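Local atomic coordinates of chemotaxis signal transduction protein (Thermoanaerobacter tengcongensis, PDB entry 2QDL), a protein that probably acts as the CheW scaffold that couples chemoreceptors to the histidine kinase CheA in bacterial chemotaxis signalling. Residues K13-L19 with D98-I104. Numbering follows the deposited sequence.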
# COMPACT_ATOMS: atom_id res chain seq x y z
N LYS A 13 4.24 -14.07 2.28
CA LYS A 13 4.78 -13.48 1.04
C LYS A 13 4.44 -11.99 1.02
O LYS A 13 3.27 -11.61 1.13
CB LYS A 13 4.23 -14.16 -0.21
CG LYS A 13 4.31 -15.68 -0.21
CD LYS A 13 5.50 -16.22 -0.96
CE LYS A 13 5.09 -16.59 -2.42
NZ LYS A 13 6.15 -17.38 -3.15
N ILE A 14 5.48 -11.16 0.95
CA ILE A 14 5.31 -9.71 0.86
C ILE A 14 5.57 -9.23 -0.57
O ILE A 14 6.59 -9.56 -1.18
CB ILE A 14 6.26 -8.94 1.84
CG1 ILE A 14 6.10 -9.43 3.28
CG2 ILE A 14 5.99 -7.48 1.76
CD1 ILE A 14 4.69 -9.44 3.78
N VAL A 15 4.62 -8.47 -1.11
CA VAL A 15 4.80 -7.71 -2.35
C VAL A 15 5.51 -6.43 -1.99
O VAL A 15 5.03 -5.63 -1.15
CB VAL A 15 3.42 -7.39 -3.00
CG1 VAL A 15 3.59 -6.68 -4.32
CG2 VAL A 15 2.63 -8.68 -3.18
N VAL A 16 6.68 -6.26 -2.61
CA VAL A 16 7.57 -5.14 -2.35
C VAL A 16 7.47 -4.17 -3.52
O VAL A 16 7.55 -4.56 -4.70
CB VAL A 16 9.05 -5.60 -2.11
CG1 VAL A 16 9.97 -4.40 -1.83
CG2 VAL A 16 9.13 -6.57 -0.95
N PHE A 17 7.25 -2.91 -3.19
CA PHE A 17 7.11 -1.86 -4.14
C PHE A 17 7.92 -0.67 -3.66
O PHE A 17 8.27 -0.57 -2.49
CB PHE A 17 5.62 -1.49 -4.36
CG PHE A 17 4.82 -1.26 -3.07
CD1 PHE A 17 4.69 0.02 -2.53
CD2 PHE A 17 4.21 -2.32 -2.42
CE1 PHE A 17 3.92 0.23 -1.35
CE2 PHE A 17 3.45 -2.13 -1.26
CZ PHE A 17 3.30 -0.87 -0.73
N SER A 18 8.25 0.24 -4.56
CA SER A 18 9.07 1.34 -4.13
C SER A 18 8.28 2.64 -4.20
O SER A 18 7.34 2.75 -4.98
CB SER A 18 10.37 1.39 -4.91
OG SER A 18 10.12 1.52 -6.29
N LEU A 19 8.63 3.57 -3.32
CA LEU A 19 8.14 4.95 -3.35
C LEU A 19 9.39 5.83 -3.26
O LEU A 19 10.06 5.83 -2.23
CB LEU A 19 7.18 5.25 -2.18
CG LEU A 19 5.86 4.46 -2.13
CD1 LEU A 19 5.12 4.79 -0.82
CD2 LEU A 19 5.01 4.77 -3.36
N ASP A 98 5.44 3.24 -7.36
CA ASP A 98 6.37 3.43 -8.48
C ASP A 98 6.65 2.13 -9.23
O ASP A 98 6.94 2.17 -10.40
CB ASP A 98 7.71 4.06 -8.03
CG ASP A 98 7.54 5.47 -7.51
OD1 ASP A 98 6.55 6.12 -7.88
OD2 ASP A 98 8.41 5.94 -6.76
N ALA A 99 6.61 1.01 -8.54
CA ALA A 99 6.87 -0.29 -9.19
C ALA A 99 6.65 -1.38 -8.18
O ALA A 99 6.88 -1.20 -7.01
CB ALA A 99 8.33 -0.35 -9.73
N VAL A 100 6.18 -2.52 -8.67
CA VAL A 100 6.19 -3.77 -7.94
C VAL A 100 7.49 -4.47 -8.33
O VAL A 100 7.64 -4.96 -9.46
CB VAL A 100 4.93 -4.61 -8.26
CG1 VAL A 100 5.00 -6.01 -7.61
CG2 VAL A 100 3.66 -3.87 -7.82
N HIS A 101 8.46 -4.45 -7.42
CA HIS A 101 9.78 -5.02 -7.67
C HIS A 101 9.81 -6.56 -7.50
O HIS A 101 10.18 -7.29 -8.43
CB HIS A 101 10.82 -4.35 -6.77
CG HIS A 101 11.01 -2.89 -7.08
ND1 HIS A 101 11.60 -2.45 -8.25
CD2 HIS A 101 10.65 -1.78 -6.40
CE1 HIS A 101 11.63 -1.13 -8.24
NE2 HIS A 101 11.02 -0.70 -7.15
N GLU A 102 9.41 -7.05 -6.33
CA GLU A 102 9.51 -8.46 -6.03
C GLU A 102 8.41 -8.94 -5.10
O GLU A 102 7.61 -8.15 -4.60
CB GLU A 102 10.90 -8.81 -5.46
CG GLU A 102 11.24 -8.21 -4.13
CD GLU A 102 12.73 -8.35 -3.79
OE1 GLU A 102 13.37 -9.33 -4.21
OE2 GLU A 102 13.26 -7.46 -3.10
N VAL A 103 8.37 -10.26 -4.95
CA VAL A 103 7.50 -10.95 -4.03
C VAL A 103 8.43 -11.83 -3.19
O VAL A 103 9.02 -12.79 -3.69
CB VAL A 103 6.43 -11.83 -4.74
CG1 VAL A 103 5.58 -12.56 -3.71
CG2 VAL A 103 5.53 -10.98 -5.64
N ILE A 104 8.58 -11.48 -1.92
CA ILE A 104 9.49 -12.20 -1.06
C ILE A 104 8.83 -12.95 0.11
O ILE A 104 7.92 -12.44 0.72
CB ILE A 104 10.66 -11.31 -0.54
CG1 ILE A 104 10.15 -10.08 0.18
CG2 ILE A 104 11.57 -10.91 -1.71
CD1 ILE A 104 11.29 -9.31 0.76
O HOH W 1 8.24 -15.40 -4.12
O HOH W 2 10.79 4.41 -6.67
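A classic beta bulge interrupts this antiparallel pairing: H101 and E102 both sit opposite V16, whose O accepts from H101 N (2.9 Å) while its N donates to E102 O (2.9 Å). H101, near-helical at phi/psi -80/-56, supplies the extra residue, and its ring swings back so that NE2 donates to S18 OG at a short 2.5 Å. Beyond the bulge, I14 and I104 form a regular hydrogen-bonded pair, I14 N to I104 O 2.8 Å and I104 N to I14 O 2.9 Å. Strand 13-19 lies between 91-106 and 22-27, antiparallel to both, in the curled sheet of the CheW-like beta-barrel domain. V15 CG1 meets V100 CG1 at 3.6 Å on the face that also carries F17, which packs on L26 and L66; on the other face V16 CG2 touches I104 CG1 (3.8 Å), and both residues lie against I136. Where S18 meets D98, a water bridges S18 OG (3.0 Å) and D98 OD2 (2.8 Å), while D98 OD1 forms a salt bridge with K67.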